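RNA-binding protein, putative (Trypanosoma brucei, PDB 6E4O) binds and remodels RNA through the RNA recognition motif present here, part of a longer protein of mitochondrial kRNA editing, and probably acts on mRNA. Local coordinates at residues T15-H18 and T19-H23. Numbering follows the deposited sequence.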
ATOM      1  N   THR A  15       0.127  -7.137 -10.352  1.00 19.90           N
ATOM      2  CA  THR A  15       0.746  -6.003  -9.676  1.00 16.54           C
ATOM      3  C   THR A  15       1.959  -6.422  -8.864  1.00 16.23           C
ATOM      4  O   THR A  15       1.882  -7.338  -8.052  1.00 13.79           O
ATOM      5  CB  THR A  15      -0.258  -5.237  -8.801  1.00 12.92           C
ATOM      6  OG1 THR A  15      -1.282  -4.699  -9.647  1.00 18.22           O
ATOM      7  CG2 THR A  15       0.442  -4.097  -8.062  1.00 13.75           C
ATOM      8  N   THR A  16       3.085  -5.758  -9.108  1.00 15.53           N
ATOM      9  CA  THR A  16       4.317  -6.060  -8.386  1.00 17.27           C
ATOM     10  C   THR A  16       4.676  -4.918  -7.432  1.00 15.43           C
ATOM     11  O   THR A  16       4.013  -3.877  -7.422  1.00 14.16           O
ATOM     12  CB  THR A  16       5.487  -6.344  -9.353  1.00 20.75           C
ATOM     13  OG1 THR A  16       5.784  -5.162 -10.096  1.00 18.85           O
ATOM     14  CG2 THR A  16       5.130  -7.465 -10.325  1.00 23.03           C
ATOM     15  N   TRP A  17       5.727  -5.112  -6.640  1.00 14.31           N
ATOM     16  CA  TRP A  17       6.031  -4.210  -5.529  1.00 11.93           C
ATOM     17  C   TRP A  17       6.255  -2.760  -5.956  1.00 12.30           C
ATOM     18  O   TRP A  17       5.754  -1.841  -5.308  1.00 13.52           O
ATOM     19  CB  TRP A  17       7.228  -4.725  -4.703  1.00 11.28           C
ATOM     20  CG  TRP A  17       8.549  -4.492  -5.337  1.00 15.22           C
ATOM     21  CD1 TRP A  17       9.222  -5.339  -6.167  1.00 22.47           C
ATOM     22  CD2 TRP A  17       9.358  -3.314  -5.220  1.00 19.55           C
ATOM     23  NE1 TRP A  17      10.404  -4.762  -6.573  1.00 25.62           N
ATOM     24  CE2 TRP A  17      10.511  -3.521  -6.002  1.00 23.69           C
ATOM     25  CE3 TRP A  17       9.221  -2.109  -4.528  1.00 21.69           C
ATOM     26  CZ2 TRP A  17      11.521  -2.566  -6.108  1.00 23.19           C
ATOM     27  CZ3 TRP A  17      10.223  -1.163  -4.637  1.00 23.43           C
ATOM     28  CH2 TRP A  17      11.356  -1.396  -5.422  1.00 22.62           C
ATOM     29  N   HIS A  18       6.982  -2.543  -7.046  1.00 14.67           N
ATOM     30  CA  HIS A  18       7.352  -1.170  -7.389  1.00 15.15           C
ATOM     31  C   HIS A  18       6.142  -0.387  -7.888  1.00 13.78           C
ATOM     32  O   HIS A  18       6.035   0.818  -7.669  1.00 14.98           O
ATOM     33  CB  HIS A  18       8.541  -1.118  -8.360  1.00 19.86           C
ATOM     34  CG  HIS A  18       8.148  -0.999  -9.796  1.00 26.05           C
ATOM     35  ND1 HIS A  18       7.840  -2.093 -10.577  1.00 26.28           N
ATOM     36  CD2 HIS A  18       8.023   0.085 -10.600  1.00 31.69           C
ATOM     37  CE1 HIS A  18       7.538  -1.688 -11.798  1.00 27.97           C
ATOM     38  NE2 HIS A  18       7.641  -0.369 -11.839  1.00 26.16           N
ATOM     39  N   THR A  19       5.219  -1.087  -8.532  1.00 12.07           N
ATOM     40  CA  THR A  19       3.956  -0.485  -8.948  1.00 13.25           C
ATOM     41  C   THR A  19       3.102  -0.082  -7.745  1.00 16.74           C
ATOM     42  O   THR A  19       2.505   0.996  -7.725  1.00 12.40           O
ATOM     43  CB  THR A  19       3.176  -1.449  -9.849  1.00 15.72           C
ATOM     44  OG1 THR A  19       3.956  -1.706 -11.022  1.00 16.81           O
ATOM     45  CG2 THR A  19       1.834  -0.854 -10.248  1.00 18.74           C
ATOM     46  N   LEU A  20       3.050  -0.949  -6.742  1.00 13.19           N
ATOM     47  CA  LEU A  20       2.348  -0.632  -5.503  1.00  9.58           C
ATOM     48  C   LEU A  20       3.016   0.537  -4.804  1.00 10.55           C
ATOM     49  O   LEU A  20       2.350   1.445  -4.301  1.00  8.97           O
ATOM     50  CB  LEU A  20       2.331  -1.845  -4.576  1.00 12.17           C
ATOM     51  CG  LEU A  20       1.652  -1.588  -3.228  1.00 10.61           C
ATOM     52  CD1 LEU A  20       0.220  -1.103  -3.433  1.00 16.39           C
ATOM     53  CD2 LEU A  20       1.676  -2.854  -2.380  1.00 11.25           C
ATOM     54  N   LYS A  21       4.341   0.514  -4.771  1.00 10.34           N
ATOM     55  CA  LYS A  21       5.084   1.592  -4.139  1.00 13.43           C
ATOM     56  C   LYS A  21       4.743   2.931  -4.791  1.00 13.81           C
ATOM     57  O   LYS A  21       4.478   3.913  -4.098  1.00 12.24           O
ATOM     58  CB  LYS A  21       6.591   1.342  -4.205  1.00 14.45           C
ATOM     59  CG  LYS A  21       7.415   2.478  -3.615  1.00 14.64           C
ATOM     60  CD  LYS A  21       8.901   2.176  -3.694  1.00 27.77           C
ATOM     61  CE  LYS A  21       9.746   3.334  -3.179  1.00 38.62           C
ATOM     62  NZ  LYS A  21      11.192   2.973  -3.147  1.00 44.11           N
ATOM     63  N   ASP A  22       4.745   2.975  -6.120  1.00 11.89           N
ATOM     64  CA  ASP A  22       4.435   4.222  -6.812  1.00 10.54           C
ATOM     65  C   ASP A  22       3.022   4.705  -6.505  1.00 12.31           C
ATOM     66  O   ASP A  22       2.791   5.908  -6.357  1.00 15.34           O
ATOM     67  CB  ASP A  22       4.636   4.100  -8.327  1.00 15.24           C
ATOM     68  CG  ASP A  22       6.090   4.222  -8.733  1.00 24.32           C
ATOM     69  OD1 ASP A  22       6.892   4.775  -7.950  1.00 24.67           O
ATOM     70  OD2 ASP A  22       6.431   3.766  -9.843  1.00 29.72           O
ATOM     71  N   HIS A  23       2.079   3.773  -6.429  1.00 11.88           N
ATOM     72  CA  HIS A  23       0.705   4.110  -6.085  1.00  9.40           C
ATOM     73  C   HIS A  23       0.644   4.770  -4.699  1.00 13.10           C
ATOM     74  O   HIS A  23      -0.027   5.786  -4.495  1.00 12.66           O
ATOM     75  CB  HIS A  23      -0.170   2.854  -6.130  1.00 12.15           C
ATOM     76  CG  HIS A  23      -1.624   3.120  -5.883  1.00 12.28           C
ATOM     77  ND1 HIS A  23      -2.418   3.809  -6.771  1.00 16.28           N
ATOM     78  CD2 HIS A  23      -2.424   2.768  -4.848  1.00 10.84           C
ATOM     79  CE1 HIS A  23      -3.650   3.881  -6.288  1.00 15.61           C
ATOM     80  NE2 HIS A  23      -3.678   3.257  -5.127  1.00 13.13           N
TER
HETATM   81  O   HOH W   1       3.049  -4.165 -11.699  1.00 21.38           O
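Thr-16, Trp-17 and His-18 offer their carbonyl oxygens to Leu-20, Lys-21 and Asp-22 in the opening turns of helix 17-24. The Leu-20 N to Thr-16 O bond is the straightest at hydrogen (164°) and spans 3.2 Å; Lys-21 N reaches Trp-17 O at 2.8 Å. Thr-16 holds the N-cap position, but its hydroxyl makes no capping bond. Instead a water accepts from Thr-16 N and lies 2.7 Å from Thr-19 OG1, hydrogen-bonded to both, and so bridges the N-cap residue to the first turn. Thr-19 suits this place because its hydroxyl meets the water while its methyl turns inward: with CG2 anti to the backbone N, that methyl comes 4.2 Å from Thr-15 CG2. Thr-15 and Leu-20 are buried on this tightly packed side; Leu-20 CG, anti to its own backbone N, carries the branched apolar end into the sheet.

The solvent side is looser. Lys-21 runs out fully extended beside the Trp-17 indole, pointing the same way, and its CD touches the ring edge at CZ3 (3.7 Å), so the aliphatic stem packs while the amine leads away. His-18 CB covers one indole face, and Thr-19 OG1 lies over a face of the imidazole, toward its rim. Asp-22 has its carboxylate 82° from the imidazole plane without bonding it; its OD1 forms a salt bridge with Arg-25.

This is the first helix of the RRM's βαββαβ fold. Leu-20 packs against Cys-33, Ala-41 and Val-43 of strands 30-36 and 40-45, Trp-17 reaches Val-35, and Thr-15, Thr-19 and Leu-20 meet Leu-63 of strand 62-63.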